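Local coordinates for Mypaa.01249.c (Mycobacterium paratuberculosis, PDB 3RD5), which probably works as an oxidoreductase of the short-chain dehydrogenase/reductase family, with a substrate that has not been established, at residues Q16-I21 / G40-M45; V99-T104 / R157-W162; E109-T114 / W162-Q167. One frame throughout, in Å; residues are numbered along the deposited sequence. Where two conformers were deposited one is given.

Contact 1: residues Q16-I21 / G40-M45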
ATOM      1  N   GLN A  16      14.601   2.637 -16.749  1.00 19.84           N
ATOM      2  CA  GLN A  16      14.857   4.024 -16.313  1.00 23.01           C
ATOM      3  C   GLN A  16      13.835   4.585 -15.320  1.00 21.09           C
ATOM      4  O   GLN A  16      13.832   5.800 -15.026  1.00 23.88           O
ATOM      5  CB  GLN A  16      14.997   5.019 -17.489  1.00 25.31           C
ATOM      6  CG  GLN A  16      16.025   4.682 -18.541  1.00 30.46           C
ATOM      7  CD  GLN A  16      17.456   4.835 -18.041  1.00 37.61           C
ATOM      8  OE1 GLN A  16      17.690   5.312 -16.922  1.00 44.80           O
ATOM      9  NE2 GLN A  16      18.418   4.425 -18.867  1.00 41.00           N
ATOM     10  N   ARG A  17      12.924   3.743 -14.853  1.00 17.97           N
ATOM     11  CA  ARG A  17      11.885   4.184 -13.928  1.00 17.42           C
ATOM     12  C   ARG A  17      12.204   3.670 -12.522  1.00 17.22           C
ATOM     13  O   ARG A  17      12.703   2.580 -12.375  1.00 19.13           O
ATOM     14  CB  ARG A  17      10.486   3.715 -14.355  1.00 17.14           C
ATOM     15  CG  ARG A  17      10.133   4.139 -15.776  1.00 18.53           C
ATOM     16  CD  ARG A  17       8.684   3.787 -16.125  1.00 20.06           C
ATOM     17  NE  ARG A  17       7.861   4.803 -15.509  1.00 19.61           N
ATOM     18  CZ  ARG A  17       6.628   4.611 -15.070  1.00 20.11           C
ATOM     19  NH1 ARG A  17       6.024   3.422 -15.222  1.00 18.56           N
ATOM     20  NH2 ARG A  17       5.990   5.639 -14.509  1.00 19.30           N
ATOM     21  N   THR A  18      11.900   4.453 -11.506  1.00 16.02           N
ATOM     22  CA  THR A  18      12.179   4.124 -10.109  1.00 15.94           C
ATOM     23  C   THR A  18      10.873   3.814  -9.412  1.00 14.84           C
ATOM     24  O   THR A  18       9.884   4.568  -9.480  1.00 14.50           O
ATOM     25  CB  THR A  18      12.895   5.271  -9.402  1.00 16.07           C
ATOM     26  OG1 THR A  18      14.180   5.490 -10.036  1.00 19.32           O
ATOM     27  CG2 THR A  18      13.098   4.989  -7.889  1.00 17.27           C
ATOM     28  N   VAL A  19      10.850   2.674  -8.713  1.00 13.94           N
ATOM     29  CA  VAL A  19       9.681   2.198  -7.981  1.00 13.81           C
ATOM     30  C   VAL A  19      10.077   1.980  -6.533  1.00 13.83           C
ATOM     31  O   VAL A  19      10.992   1.194  -6.248  1.00 14.44           O
ATOM     32  CB  VAL A  19       9.130   0.893  -8.567  1.00 13.67           C
ATOM     33  CG1 VAL A  19       7.886   0.455  -7.785  1.00 15.27           C
ATOM     34  CG2 VAL A  19       8.806   1.067 -10.081  1.00 15.27           C
ATOM     35  N   VAL A  20       9.415   2.656  -5.597  1.00 13.05           N
ATOM     36  CA  VAL A  20       9.587   2.414  -4.180  1.00 14.10           C
ATOM     37  C   VAL A  20       8.541   1.440  -3.736  1.00 13.36           C
ATOM     38  O   VAL A  20       7.352   1.674  -4.027  1.00 13.66           O
ATOM     39  CB  VAL A  20       9.460   3.725  -3.355  1.00 14.28           C
ATOM     40  CG1 VAL A  20       9.502   3.440  -1.840  1.00 15.38           C
ATOM     41  CG2 VAL A  20      10.591   4.684  -3.728  1.00 15.97           C
ATOM     42  N   ILE A  21       8.920   0.376  -3.029  1.00 12.86           N
ATOM     43  CA  ILE A  21       7.994  -0.674  -2.561  0.50 11.87           C
ATOM     44  C   ILE A  21       8.211  -0.885  -1.082  1.00 12.79           C
ATOM     45  O   ILE A  21       9.319  -1.253  -0.679  1.00 14.23           O
ATOM     46  CB  ILE A  21       8.231  -2.058  -3.282  0.50 10.90           C
ATOM     47  CG1 ILE A  21       8.215  -1.891  -4.807  0.50 10.95           C
ATOM     48  CG2 ILE A  21       7.160  -3.093  -2.817  0.50 12.91           C
ATOM     49  CD1 ILE A  21       8.429  -3.217  -5.574  0.50 12.54           C
ATOM     50  N   GLY A  40      13.384  -3.889 -15.947  1.00 16.27           N
ATOM     51  CA  GLY A  40      14.297  -2.761 -16.007  1.00 16.24           C
ATOM     52  C   GLY A  40      14.106  -1.672 -14.982  1.00 15.59           C
ATOM     53  O   GLY A  40      14.818  -0.656 -15.032  1.00 17.06           O
ATOM     54  N   ALA A  41      13.194  -1.859 -14.034  1.00 15.34           N
ATOM     55  CA  ALA A  41      12.981  -0.833 -13.000  1.00 15.06           C
ATOM     56  C   ALA A  41      14.148  -0.745 -12.034  1.00 14.92           C
ATOM     57  O   ALA A  41      14.776  -1.753 -11.694  1.00 15.94           O
ATOM     58  CB  ALA A  41      11.729  -1.114 -12.164  1.00 14.80           C
ATOM     59  N   THR A  42      14.403   0.461 -11.531  1.00 15.35           N
ATOM     60  CA  THR A  42      15.237   0.653 -10.348  1.00 15.77           C
ATOM     61  C   THR A  42      14.284   0.556  -9.162  1.00 14.56           C
ATOM     62  O   THR A  42      13.481   1.453  -8.938  1.00 15.47           O
ATOM     63  CB  THR A  42      15.951   2.005 -10.368  1.00 17.08           C
ATOM     64  OG1 THR A  42      16.864   2.044 -11.495  1.00 20.59           O
ATOM     65  CG2 THR A  42      16.735   2.219  -9.089  1.00 21.21           C
ATOM     66  N   VAL A  43      14.369  -0.541  -8.412  1.00 15.36           N
ATOM     67  CA  VAL A  43      13.453  -0.804  -7.293  1.00 14.40           C
ATOM     68  C   VAL A  43      14.137  -0.490  -5.974  1.00 14.17           C
ATOM     69  O   VAL A  43      15.298  -0.883  -5.770  1.00 15.86           O
ATOM     70  CB  VAL A  43      12.964  -2.262  -7.270  1.00 14.51           C
ATOM     71  CG1 VAL A  43      12.025  -2.505  -6.082  1.00 16.72           C
ATOM     72  CG2 VAL A  43      12.266  -2.641  -8.588  1.00 16.41           C
ATOM     73  N   ILE A  44      13.467   0.275  -5.128  1.00 14.13           N
ATOM     74  CA  ILE A  44      13.916   0.555  -3.761  1.00 15.33           C
ATOM     75  C   ILE A  44      12.949  -0.165  -2.824  1.00 14.84           C
ATOM     76  O   ILE A  44      11.772   0.230  -2.727  1.00 15.04           O
ATOM     77  CB  ILE A  44      13.934   2.056  -3.479  1.00 15.60           C
ATOM     78  CG1 ILE A  44      14.902   2.769  -4.426  1.00 18.29           C
ATOM     79  CG2 ILE A  44      14.300   2.329  -2.012  1.00 18.08           C
ATOM     80  CD1 ILE A  44      14.733   4.293  -4.441  1.00 20.55           C
ATOM     81  N   MET A  45      13.418  -1.253  -2.206  1.00 15.40           N
ATOM     82  CA  MET A  45      12.628  -2.013  -1.257  0.50 16.55           C
ATOM     83  C   MET A  45      12.893  -1.455   0.119  1.00 16.29           C
ATOM     84  O   MET A  45      14.036  -1.443   0.587  1.00 19.01           O
ATOM     85  CB  MET A  45      13.012  -3.490  -1.282  0.50 18.95           C
ATOM     86  CG  MET A  45      12.395  -4.317  -0.196  0.50 21.02           C
ATOM     87  SD  MET A  45      10.658  -4.477  -0.470  0.50 25.22           S
ATOM     88  CE  MET A  45      10.868  -4.631  -2.286  0.50 13.27           C
TER
HETATM   89  O   HOH W   1      16.389   1.431 -14.577  1.00 24.55           O
HETATM   90  O   HOH W   2      15.734   3.365 -13.314  1.00 37.67           O
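Q16 and G40 open the pairing through a water, which accepts from Q16 N and donates to G40 O at 2.7 Å; directly, these two backbone atoms are 3.7 Å apart. At R17 the first backbone bond forms: T42 N gives to R17 O at 2.8 Å, nearly along the C=O axis (C=O...N angle 163°), while the R17 side chain leads off to a salt bridge with D132. T18 lies beside T42 and turns its branches to different neighbours. OG1, anti to the carbonyl carbon (chi1 -63°), sits against T42 CB, and CG2 meets I44 CD1 at 3.9 Å. V19 uses both its N and its O in the ladder. Its N donates to T42 O and its O accepts from I44 N, both at 2.9 Å, with CG2 reaching A41 CB on the face that V19 shares with V43. On the T18 face, V20 CG2 lies 4.2 Å from I44 CD1. I21 N closes the series with a 2.9 Å bond to I44 O. In the conformers given, two being deposited for both I21 and M45, I21 CD1 packs on V43 CG1 and I21 CB on M45 CE, whose chain bends back toward it. The bonds of T42 and I44 to residues flanking their partners are the parallel-sheet pattern, and the 18° between strand directions agrees. This is the first beta-alpha-beta unit of the Rossmann-type fold. Helix 27-38 ends in a Schellman motif with G40, at positive phi, as its C-prime residue, and L36 and A33 of that helix cover the V19/V43 face. Strand 18-22 pairs on its other edge with strand 87-92, and strand 42-47 is followed outward by strand 63-68.

Contact 2: residues V99-T104 / R157-W162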
ATOM      1  N   VAL A  99      -3.000  -9.855  13.950  1.00 14.17           N
ATOM      2  CA  VAL A  99      -2.029 -10.020  15.040  1.00 14.63           C
ATOM      3  C   VAL A  99      -2.672  -9.609  16.389  1.00 14.17           C
ATOM      4  O   VAL A  99      -3.731  -8.970  16.404  1.00 13.79           O
ATOM      5  CB  VAL A  99      -0.771  -9.178  14.784  1.00 14.51           C
ATOM      6  CG1 VAL A  99      -0.016  -9.709  13.529  1.00 17.77           C
ATOM      7  CG2 VAL A  99      -1.084  -7.701  14.645  1.00 15.96           C
ATOM      8  N   PRO A 100      -2.063  -9.992  17.522  1.00 15.16           N
ATOM      9  CA  PRO A 100      -2.525  -9.506  18.822  1.00 15.41           C
ATOM     10  C   PRO A 100      -2.457  -8.007  18.973  1.00 15.24           C
ATOM     11  O   PRO A 100      -1.772  -7.310  18.210  1.00 15.08           O
ATOM     12  CB  PRO A 100      -1.612 -10.221  19.823  1.00 17.34           C
ATOM     13  CG  PRO A 100      -1.116 -11.435  19.063  1.00 18.23           C
ATOM     14  CD  PRO A 100      -0.962 -10.948  17.660  1.00 16.59           C
ATOM     15  N   TYR A 101      -3.181  -7.503  19.956  1.00 15.50           N
ATOM     16  CA  TYR A 101      -3.154  -6.079  20.284  1.00 14.93           C
ATOM     17  C   TYR A 101      -1.749  -5.649  20.685  1.00 14.09           C
ATOM     18  O   TYR A 101      -1.131  -6.265  21.539  1.00 15.07           O
ATOM     19  CB  TYR A 101      -4.127  -5.793  21.448  1.00 15.51           C
ATOM     20  CG  TYR A 101      -4.096  -4.386  21.970  1.00 14.84           C
ATOM     21  CD1 TYR A 101      -3.346  -4.061  23.097  1.00 15.42           C
ATOM     22  CD2 TYR A 101      -4.834  -3.389  21.350  1.00 16.41           C
ATOM     23  CE1 TYR A 101      -3.283  -2.755  23.575  1.00 16.43           C
ATOM     24  CE2 TYR A 101      -4.814  -2.069  21.838  1.00 16.03           C
ATOM     25  CZ  TYR A 101      -4.046  -1.770  22.958  1.00 16.28           C
ATOM     26  OH  TYR A 101      -3.982  -0.473  23.473  1.00 18.18           O
ATOM     27  N   ALA A 102      -1.280  -4.573  20.068  1.00 15.22           N
ATOM     28  CA  ALA A 102       0.021  -3.978  20.324  1.00 15.49           C
ATOM     29  C   ALA A 102       0.041  -2.567  19.815  1.00 16.01           C
ATOM     30  O   ALA A 102      -0.727  -2.218  18.924  1.00 16.54           O
ATOM     31  CB  ALA A 102       1.143  -4.814  19.657  1.00 16.77           C
ATOM     32  N   LEU A 103       0.916  -1.753  20.400  1.00 17.18           N
ATOM     33  CA  LEU A 103       1.061  -0.360  20.028  1.00 17.52           C
ATOM     34  C   LEU A 103       2.405  -0.106  19.382  1.00 18.71           C
ATOM     35  O   LEU A 103       3.442  -0.705  19.740  1.00 21.70           O
ATOM     36  CB  LEU A 103       0.913   0.509  21.278  1.00 18.73           C
ATOM     37  CG  LEU A 103      -0.451   0.510  21.953  1.00 18.93           C
ATOM     38  CD1 LEU A 103      -0.430   1.503  23.156  1.00 23.51           C
ATOM     39  CD2 LEU A 103      -1.625   0.776  21.019  1.00 21.43           C
ATOM     40  N   THR A 104       2.403   0.829  18.452  1.00 17.70           N
ATOM     41  CA  THR A 104       3.634   1.292  17.810  1.00 18.27           C
ATOM     42  C   THR A 104       4.358   2.285  18.735  1.00 19.68           C
ATOM     43  O   THR A 104       3.835   2.700  19.744  1.00 20.09           O
ATOM     44  CB  THR A 104       3.321   1.952  16.442  1.00 17.20           C
ATOM     45  OG1 THR A 104       2.673   3.236  16.648  1.00 17.12           O
ATOM     46  CG2 THR A 104       2.480   1.098  15.567  1.00 17.04           C
ATOM     47  N   ARG A 157     -12.146   0.012  23.535  1.00 17.37           N
ATOM     48  CA  ARG A 157     -13.073  -0.958  22.994  1.00 15.94           C
ATOM     49  C   ARG A 157     -12.315  -2.290  22.797  1.00 16.01           C
ATOM     50  O   ARG A 157     -11.180  -2.280  22.358  1.00 16.95           O
ATOM     51  CB  ARG A 157     -13.685  -0.475  21.646  1.00 16.34           C
ATOM     52  CG  ARG A 157     -12.699  -0.216  20.529  1.00 15.43           C
ATOM     53  CD  ARG A 157     -13.311   0.660  19.433  1.00 16.63           C
ATOM     54  NE  ARG A 157     -12.394   1.022  18.351  1.00 14.71           N
ATOM     55  CZ  ARG A 157     -12.399   0.484  17.123  1.00 14.55           C
ATOM     56  NH1 ARG A 157     -13.250  -0.480  16.797  1.00 16.86           N
ATOM     57  NH2 ARG A 157     -11.560   0.957  16.224  1.00 14.94           N
ATOM     58  N   ARG A 158     -12.949  -3.399  23.137  1.00 16.23           N
ATOM     59  CA  ARG A 158     -12.341  -4.728  23.052  1.00 16.52           C
ATOM     60  C   ARG A 158     -11.754  -4.938  21.658  1.00 15.81           C
ATOM     61  O   ARG A 158     -12.411  -4.669  20.617  1.00 16.21           O
ATOM     62  CB  ARG A 158     -13.376  -5.814  23.338  1.00 17.99           C
ATOM     63  CG  ARG A 158     -12.897  -7.241  23.048  1.00 18.26           C
ATOM     64  CD  ARG A 158     -14.076  -8.244  23.217  1.00 21.83           C
ATOM     65  NE  ARG A 158     -14.405  -8.384  24.592  1.00 22.85           N
ATOM     66  CZ  ARG A 158     -15.634  -8.428  25.129  1.00 22.07           C
ATOM     67  NH1 ARG A 158     -16.742  -8.199  24.412  1.00 23.35           N
ATOM     68  NH2 ARG A 158     -15.737  -8.631  26.404  1.00 20.89           N
ATOM     69  N   TYR A 159     -10.534  -5.459  21.615  1.00 15.09           N
ATOM     70  CA  TYR A 159      -9.852  -5.715  20.364  1.00 14.41           C
ATOM     71  C   TYR A 159     -10.380  -6.957  19.655  1.00 14.68           C
ATOM     72  O   TYR A 159     -10.689  -7.969  20.280  1.00 15.66           O
ATOM     73  CB  TYR A 159      -8.378  -5.916  20.659  1.00 14.57           C
ATOM     74  CG  TYR A 159      -7.432  -6.030  19.469  1.00 13.44           C
ATOM     75  CD1 TYR A 159      -7.122  -4.911  18.678  1.00 14.12           C
ATOM     76  CD2 TYR A 159      -6.791  -7.237  19.192  1.00 15.70           C
ATOM     77  CE1 TYR A 159      -6.175  -5.039  17.663  1.00 14.66           C
ATOM     78  CE2 TYR A 159      -5.863  -7.354  18.197  1.00 15.26           C
ATOM     79  CZ  TYR A 159      -5.589  -6.272  17.436  1.00 15.36           C
ATOM     80  OH  TYR A 159      -4.583  -6.460  16.447  1.00 17.89           O
ATOM     81  N   SER A 160     -10.396  -6.903  18.317  1.00 14.88           N
ATOM     82  CA  SER A 160     -10.617  -8.027  17.422  1.00 15.69           C
ATOM     83  C   SER A 160      -9.450  -8.061  16.433  1.00 15.06           C
ATOM     84  O   SER A 160      -9.322  -7.109  15.620  1.00 15.16           O
ATOM     85  CB  SER A 160     -11.919  -7.835  16.679  1.00 16.01           C
ATOM     86  OG  SER A 160     -11.966  -8.746  15.549  1.00 17.36           O
ATOM     87  N   PRO A 161      -8.605  -9.109  16.438  1.00 14.38           N
ATOM     88  CA  PRO A 161      -7.519  -9.157  15.462  1.00 14.14           C
ATOM     89  C   PRO A 161      -8.000  -8.953  14.003  1.00 13.79           C
ATOM     90  O   PRO A 161      -7.381  -8.205  13.240  1.00 13.58           O
ATOM     91  CB  PRO A 161      -6.879 -10.517  15.682  1.00 15.19           C
ATOM     92  CG  PRO A 161      -7.131 -10.767  17.158  1.00 16.14           C
ATOM     93  CD  PRO A 161      -8.484 -10.208  17.434  1.00 15.31           C
ATOM     94  N   TRP A 162      -9.062  -9.643  13.614  1.00 13.83           N
ATOM     95  CA  TRP A 162      -9.544  -9.550  12.231  1.00 13.32           C
ATOM     96  C   TRP A 162     -10.258  -8.249  11.967  1.00 13.35           C
ATOM     97  O   TRP A 162     -10.064  -7.661  10.874  1.00 13.56           O
ATOM     98  CB  TRP A 162     -10.401 -10.774  11.827  1.00 13.53           C
ATOM     99  CG  TRP A 162      -9.549 -11.947  11.505  1.00 14.54           C
ATOM    100  CD1 TRP A 162      -9.292 -13.048  12.297  1.00 16.98           C
ATOM    101  CD2 TRP A 162      -8.732 -12.087  10.346  1.00 14.73           C
ATOM    102  NE1 TRP A 162      -8.400 -13.862  11.658  1.00 19.01           N
ATOM    103  CE2 TRP A 162      -8.049 -13.303  10.454  1.00 16.86           C
ATOM    104  CE3 TRP A 162      -8.553 -11.302   9.193  1.00 16.10           C
ATOM    105  CZ2 TRP A 162      -7.147 -13.743   9.446  1.00 16.71           C
ATOM    106  CZ3 TRP A 162      -7.667 -11.754   8.195  1.00 16.37           C
ATOM    107  CH2 TRP A 162      -6.997 -12.975   8.351  1.00 17.81           C
TER
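V99 and Y159 supply the hydrogen bond of this contact: Y159 OH donates to V99 O at 2.7 Å. The approach is bent, with a C=O...O angle of 140° and the donor above the carbonyl plane. V99 O lies at the edge of the Y159 ring, near its plane, 3.2 Å from Y159 CE2. The aromatic part is a T-shaped pair. Y101 CG, anti to the backbone N (chi1 174°), carries the ring whose edge turns to the face of Y159, centroids 5.6 Å apart and planes at 76°, and Y101 CD2 meets Y159 CD1 at 3.8 Å. Y101 CB stands 3.8 Å from the centroid of the Y159 ring in a CH-pi contact over the same face. Beyond these, P161 CB touches V99 O at 3.6 Å, just where helix 161-185 begins. Loop 99-104 is thereby held against the stretch entering that helix, whose N-cap is S160. The Y159 hydroxyl also accepts from Q111 NE2, so it both gives and receives. With a hydroxyl fixed at one end and a face covered by Y101, the ring's position is defined by direction-sensitive contacts, at a site otherwise largely on the protein surface.

Contact 3: residues E109-T114 / W162-Q167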
ATOM      1  N   GLU A 109      -2.474   1.624  17.390  1.00 14.33           N
ATOM      2  CA  GLU A 109      -2.736   0.180  17.287  1.00 14.07           C
ATOM      3  C   GLU A 109      -1.933  -0.328  16.081  1.00 13.68           C
ATOM      4  O   GLU A 109      -1.839   0.351  15.045  1.00 13.61           O
ATOM      5  CB  GLU A 109      -4.237  -0.097  17.184  1.00 13.31           C
ATOM      6  CG  GLU A 109      -4.633  -1.555  17.063  1.00 14.34           C
ATOM      7  CD  GLU A 109      -4.529  -2.114  15.631  1.00 13.95           C
ATOM      8  OE1 GLU A 109      -4.899  -1.364  14.697  1.00 14.39           O
ATOM      9  OE2 GLU A 109      -4.072  -3.274  15.446  1.00 13.75           O
ATOM     10  N   SER A 110      -1.322  -1.497  16.208  1.00 13.60           N
ATOM     11  CA  SER A 110      -0.283  -1.841  15.224  1.00 13.05           C
ATOM     12  C   SER A 110      -0.767  -2.037  13.789  1.00 12.99           C
ATOM     13  O   SER A 110      -0.039  -1.708  12.854  1.00 13.08           O
ATOM     14  CB  SER A 110       0.590  -3.018  15.695  1.00 13.39           C
ATOM     15  OG  SER A 110      -0.104  -4.258  15.633  1.00 15.29           O
ATOM     16  N   GLN A 111      -1.972  -2.550  13.603  1.00 12.68           N
ATOM     17  CA  GLN A 111      -2.456  -2.783  12.239  1.00 12.39           C
ATOM     18  C   GLN A 111      -2.804  -1.454  11.576  1.00 12.52           C
ATOM     19  O   GLN A 111      -2.374  -1.194  10.452  1.00 12.60           O
ATOM     20  CB  GLN A 111      -3.594  -3.800  12.199  1.00 11.99           C
ATOM     21  CG  GLN A 111      -3.181  -5.144  12.768  1.00 12.81           C
ATOM     22  CD  GLN A 111      -4.194  -6.225  12.526  1.00 12.62           C
ATOM     23  OE1 GLN A 111      -4.408  -6.657  11.375  1.00 12.35           O
ATOM     24  NE2 GLN A 111      -4.829  -6.699  13.602  1.00 13.80           N
ATOM     25  N   ILE A 112      -3.631  -0.627  12.201  1.00 12.61           N
ATOM     26  CA  ILE A 112      -3.917   0.689  11.596  1.00 12.11           C
ATOM     27  C   ILE A 112      -2.627   1.495  11.484  1.00 12.15           C
ATOM     28  O   ILE A 112      -2.430   2.232  10.495  1.00 13.22           O
ATOM     29  CB  ILE A 112      -5.045   1.434  12.338  1.00 12.01           C
ATOM     30  CG1 ILE A 112      -5.575   2.611  11.545  1.00 12.63           C
ATOM     31  CG2 ILE A 112      -4.600   1.933  13.722  1.00 13.56           C
ATOM     32  CD1 ILE A 112      -6.416   2.227  10.315  1.00 13.63           C
ATOM     33  N   GLY A 113      -1.743   1.367  12.464  1.00 13.10           N
ATOM     34  CA  GLY A 113      -0.501   2.141  12.476  1.00 13.70           C
ATOM     35  C   GLY A 113       0.445   1.763  11.350  1.00 13.72           C
ATOM     36  O   GLY A 113       1.068   2.643  10.726  1.00 14.34           O
ATOM     37  N   THR A 114       0.611   0.488  11.114  1.00 13.15           N
ATOM     38  CA  THR A 114       1.517  -0.020  10.080  1.00 13.27           C
ATOM     39  C   THR A 114       0.889   0.132   8.698  1.00 13.08           C
ATOM     40  O   THR A 114       1.475   0.688   7.767  1.00 14.75           O
ATOM     41  CB  THR A 114       1.829  -1.516  10.292  1.00 14.01           C
ATOM     42  OG1 THR A 114       2.410  -1.710  11.594  1.00 15.29           O
ATOM     43  CG2 THR A 114       2.792  -2.056   9.205  1.00 16.32           C
ATOM     44  N   TRP A 162      -9.062  -9.643  13.614  1.00 13.83           N
ATOM     45  CA  TRP A 162      -9.544  -9.550  12.231  1.00 13.32           C
ATOM     46  C   TRP A 162     -10.258  -8.249  11.967  1.00 13.35           C
ATOM     47  O   TRP A 162     -10.064  -7.661  10.874  1.00 13.56           O
ATOM     48  CB  TRP A 162     -10.401 -10.774  11.827  1.00 13.53           C
ATOM     49  CG  TRP A 162      -9.549 -11.947  11.505  1.00 14.54           C
ATOM     50  CD1 TRP A 162      -9.292 -13.048  12.297  1.00 16.98           C
ATOM     51  CD2 TRP A 162      -8.732 -12.087  10.346  1.00 14.73           C
ATOM     52  NE1 TRP A 162      -8.400 -13.862  11.658  1.00 19.01           N
ATOM     53  CE2 TRP A 162      -8.049 -13.303  10.454  1.00 16.86           C
ATOM     54  CE3 TRP A 162      -8.553 -11.302   9.193  1.00 16.10           C
ATOM     55  CZ2 TRP A 162      -7.147 -13.743   9.446  1.00 16.71           C
ATOM     56  CZ3 TRP A 162      -7.667 -11.754   8.195  1.00 16.37           C
ATOM     57  CH2 TRP A 162      -6.997 -12.975   8.351  1.00 17.81           C
ATOM     58  N   LEU A 163     -11.091  -7.739  12.875  1.00 13.37           N
ATOM     59  CA  LEU A 163     -11.749  -6.456  12.604  1.00 13.26           C
ATOM     60  C   LEU A 163     -10.761  -5.269  12.636  1.00 12.21           C
ATOM     61  O   LEU A 163     -10.971  -4.258  11.963  1.00 13.65           O
ATOM     62  CB  LEU A 163     -13.009  -6.213  13.462  1.00 14.24           C
ATOM     63  CG  LEU A 163     -14.212  -7.086  13.126  1.00 16.63           C
ATOM     64  CD1 LEU A 163     -15.309  -6.900  14.219  1.00 22.20           C
ATOM     65  CD2 LEU A 163     -14.778  -6.765  11.736  1.00 20.50           C
ATOM     66  N   ALA A 164      -9.675  -5.400  13.386  1.00 12.93           N
ATOM     67  CA  ALA A 164      -8.596  -4.400  13.335  1.00 12.27           C
ATOM     68  C   ALA A 164      -7.879  -4.440  11.979  1.00 12.00           C
ATOM     69  O   ALA A 164      -7.564  -3.383  11.398  1.00 12.35           O
ATOM     70  CB  ALA A 164      -7.612  -4.575  14.524  1.00 13.64           C
ATOM     71  N   TYR A 165      -7.638  -5.643  11.448  1.00 12.09           N
ATOM     72  CA  TYR A 165      -7.180  -5.785  10.054  1.00 11.49           C
ATOM     73  C   TYR A 165      -8.155  -5.086   9.099  1.00 11.60           C
ATOM     74  O   TYR A 165      -7.764  -4.265   8.264  1.00 12.09           O
ATOM     75  CB  TYR A 165      -6.989  -7.246   9.667  1.00 11.60           C
ATOM     76  CG  TYR A 165      -6.282  -7.423   8.328  1.00 11.81           C
ATOM     77  CD1 TYR A 165      -5.019  -6.864   8.092  1.00 12.09           C
ATOM     78  CD2 TYR A 165      -6.894  -8.087   7.289  1.00 12.91           C
ATOM     79  CE1 TYR A 165      -4.387  -7.009   6.874  1.00 12.30           C
ATOM     80  CE2 TYR A 165      -6.276  -8.235   6.083  1.00 13.07           C
ATOM     81  CZ  TYR A 165      -5.019  -7.708   5.881  1.00 13.22           C
ATOM     82  OH  TYR A 165      -4.427  -7.841   4.616  1.00 14.38           O
ATOM     83  N   SER A 166      -9.420  -5.419   9.216  1.00 11.89           N
ATOM     84  CA  SER A 166     -10.440  -4.887   8.327  1.00 11.98           C
ATOM     85  C   SER A 166     -10.528  -3.376   8.384  1.00 11.89           C
ATOM     86  O   SER A 166     -10.684  -2.698   7.342  1.00 12.00           O
ATOM     87  CB  SER A 166     -11.802  -5.494   8.646  1.00 12.70           C
ATOM     88  OG  SER A 166     -11.836  -6.902   8.408  1.00 13.96           O
ATOM     89  N   GLN A 167     -10.405  -2.775   9.585  1.00 11.72           N
ATOM     90  CA  GLN A 167     -10.423  -1.323   9.671  1.00 12.26           C
ATOM     91  C   GLN A 167      -9.281  -0.744   8.842  1.00 10.74           C
ATOM     92  O   GLN A 167      -9.453   0.253   8.132  1.00 12.14           O
ATOM     93  CB  GLN A 167     -10.336  -0.808  11.138  1.00 12.92           C
ATOM     94  CG  GLN A 167     -10.493   0.702  11.227  1.00 13.05           C
ATOM     95  CD  GLN A 167     -10.297   1.301  12.625  1.00 13.52           C
ATOM     96  OE1 GLN A 167     -11.160   2.072  13.084  1.00 14.52           O
ATOM     97  NE2 GLN A 167      -9.124   1.092  13.221  1.00 12.80           N
TER
HETATM   98  O   HOH W   3      -7.240  -1.225  13.106  1.00 12.85           O
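Q111 and Y165, with CA atoms 6.0 Å apart, mark where helix segments 110-114 and 162-167 run side by side, their axes 8.4 Å apart at closest approach and their directions 19° apart. Y165 opens a Y-S-Q-S-K sequence that matches the YxxxK signature of short-chain dehydrogenases/reductases, whose tyrosine is usually catalytic, probably so here. Q111 crosses Y165 at about a right angle. Its OE1 sits at the edge of the ring, 3.2 Å from Y165 CB and 3.3 Å from CD1, with amide and ring planes 22° apart. That amide is fixed from outside: OE1 accepts from A98 N, and NE2 gives to P161 O and to Y159 OH while resting 3.6 Å from A164 CB. E109 is the N-cap of helix 110-126. I112 N meets E109 OE1 on the syn side, tilted from the carboxylate plane, in an almost straight bond (178°), and Q111 N meets E109 OE2 from above that plane. I112 CD1 lies 4.1 Å from Q167 NE2, which gives to L152 O, and Q167 OE1 accepts from N148 N. A water joins the helices, donating to E109 OE1 and A164 O at 2.8 Å each and accepting from Q167 NE2 at 3.0 Å.

Contact 1 and contact 3 lie on opposite sides of the chain's centre, their centres 28 Å apart, and differ in kind: the first is a strand pair, partly buried and carried by repeating backbone bonds, the other a fully buried helix pair in which side chains and a water do the joining. Contact 2 is a surface contact resting on an aromatic pair and a hydroxyl. It is directly continuous with contact 3, with centres 7 Å apart, since both use helix 161-185 and Q111 of contact 3 bonds to residues of contact 2. Loop 99-104 and helix 110-126 therefore meet one helix start, whereas contact 1 stays within the sheet.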